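Local coordinates for protein N-acetylglucosamine-6-phosphate deacetylase (PDB 1O12) that probably deacetylates N-acetylglucosamine 6-phosphate with the help of a bound divalent metal ion, as other members of the NagA family do, at residues V65-D69 and S270-L274. Numbering follows the deposited sequence.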
loop_
_atom_site.group_PDB
_atom_site.type_symbol
_atom_site.label_atom_id
_atom_site.label_comp_id
_atom_site.label_asym_id
_atom_site.label_seq_id
_atom_site.Cartn_x
_atom_site.Cartn_y
_atom_site.Cartn_z
ATOM N N VAL A 65 23.696 14.421 -16.956
ATOM C CA VAL A 65 23.093 15.682 -16.553
ATOM C C VAL A 65 23.874 16.813 -17.245
ATOM O O VAL A 65 25.077 16.687 -17.452
ATOM C CB VAL A 65 23.130 15.827 -14.984
ATOM C CG1 VAL A 65 24.569 15.787 -14.476
ATOM C CG2 VAL A 65 22.465 17.119 -14.554
ATOM N N VAL A 66 23.181 17.897 -17.616
ATOM C CA VAL A 66 23.778 19.071 -18.296
ATOM C C VAL A 66 24.769 18.757 -19.440
ATOM O O VAL A 66 25.844 19.362 -19.549
ATOM C CB VAL A 66 24.469 20.044 -17.264
ATOM C CG1 VAL A 66 23.426 20.787 -16.444
ATOM C CG2 VAL A 66 25.370 19.266 -16.320
ATOM N N GLY A 67 24.397 17.799 -20.284
ATOM C CA GLY A 67 25.226 17.421 -21.399
ATOM C C GLY A 67 26.127 16.229 -21.190
ATOM O O GLY A 67 26.568 15.637 -22.164
ATOM N N ALA A 68 26.413 15.858 -19.943
ATOM C CA ALA A 68 27.308 14.720 -19.667
ATOM C C ALA A 68 26.558 13.400 -19.520
ATOM O O ALA A 68 25.512 13.354 -18.883
ATOM C CB ALA A 68 28.099 15.000 -18.410
ATOM N N ASP A 69 27.079 12.331 -20.109
ATOM C CA ASP A 69 26.437 11.021 -20.013
ATOM C C ASP A 69 27.435 10.027 -19.465
ATOM O O ASP A 69 28.646 10.234 -19.514
ATOM C CB ASP A 69 26.027 10.437 -21.370
ATOM C CG ASP A 69 25.601 11.473 -22.370
ATOM O OD1 ASP A 69 24.389 11.477 -22.719
ATOM O OD2 ASP A 69 26.476 12.264 -22.827
ATOM N N SER A 270 21.351 13.255 -19.569
ATOM C CA SER A 270 22.151 14.373 -20.077
ATOM C C SER A 270 21.336 15.643 -20.349
ATOM O O SER A 270 21.808 16.750 -20.119
ATOM C CB SER A 270 22.856 13.953 -21.367
ATOM O OG SER A 270 21.908 13.505 -22.330
ATOM N N ALA A 271 20.111 15.479 -20.832
ATOM C CA ALA A 271 19.244 16.609 -21.139
ATOM C C ALA A 271 18.907 17.502 -19.943
ATOM O O ALA A 271 18.562 18.670 -20.121
ATOM C CB ALA A 271 17.946 16.103 -21.771
ATOM N N ALA A 272 18.993 16.971 -18.727
ATOM C CA ALA A 272 18.648 17.758 -17.556
ATOM C C ALA A 272 19.440 19.050 -17.523
ATOM O O ALA A 272 20.659 19.041 -17.657
ATOM C CB ALA A 272 18.893 16.954 -16.298
ATOM N N GLY A 273 18.732 20.164 -17.357
ATOM C CA GLY A 273 19.379 21.466 -17.317
ATOM C C GLY A 273 19.600 22.072 -18.702
ATOM O O GLY A 273 20.308 23.072 -18.829
ATOM N N LEU A 274 19.018 21.467 -19.738
ATOM C CA LEU A 274 19.161 21.980 -21.096
ATOM C C LEU A 274 17.782 22.290 -21.688
ATOM O O LEU A 274 16.781 21.712 -21.261
ATOM C CB LEU A 274 19.872 20.959 -21.976
ATOM C CG LEU A 274 21.245 20.506 -21.484
ATOM C CD1 LEU A 274 21.906 19.608 -22.528
ATOM C CD2 LEU A 274 22.113 21.717 -21.203
#
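The amide of Gly67 gives the carbonyl oxygen of Ser270 a nearly straight hydrogen bond (N to O 2.8 Å, 168° at the hydrogen). One residue earlier the amide of Val66 bonds to a second carbonyl of the loop, that of Ala272: its N lies 2.8 Å from Ala272 O, in a bond bent to 140° at the hydrogen. Two successive amides of the 65-69 turn are thus held by carbonyls two residues apart in the 270-274 loop. Both partners are turns. Val65 to Ala68 is a type I' beta turn closed by Ala68 N on Val65 O, and Ala271 to Leu274 is a type II turn closed by Leu274 N on Ala271 O. Apolar groups flank the backbone bonds. Val65 CG2, anti to its own backbone N, meets Ala272 CB at 4.0 Å, whereas Val66 CG1 lies against Ala272 O at 3.5 Å, beside the bond made by its own amide. Leu274 sends CD1 to within 3.8 Å of Gly67 N, over the glycine backbone. At the far end Ser270 OG makes a weak hydrogen bond to Asp69 OD1 (3.2 Å), and the other carboxylate oxygen, OD2, is taken by Asn72 ND2, which probably helps fix the rotation of the carboxylate. Phe81 of helix 75-83 packs on both valines, and Thr304 touches Ala272. The arrangement is a beta-hairpin turn, joining strands 61-65 and 68-69, docked on the loop after strand 262-265, within the TIM-barrel-type domain of an amidohydrolase; the same loop carries Asp267, the predicted proton donor/acceptor, shortly before Ser270 and about 10 Å from Ala272 between side chains.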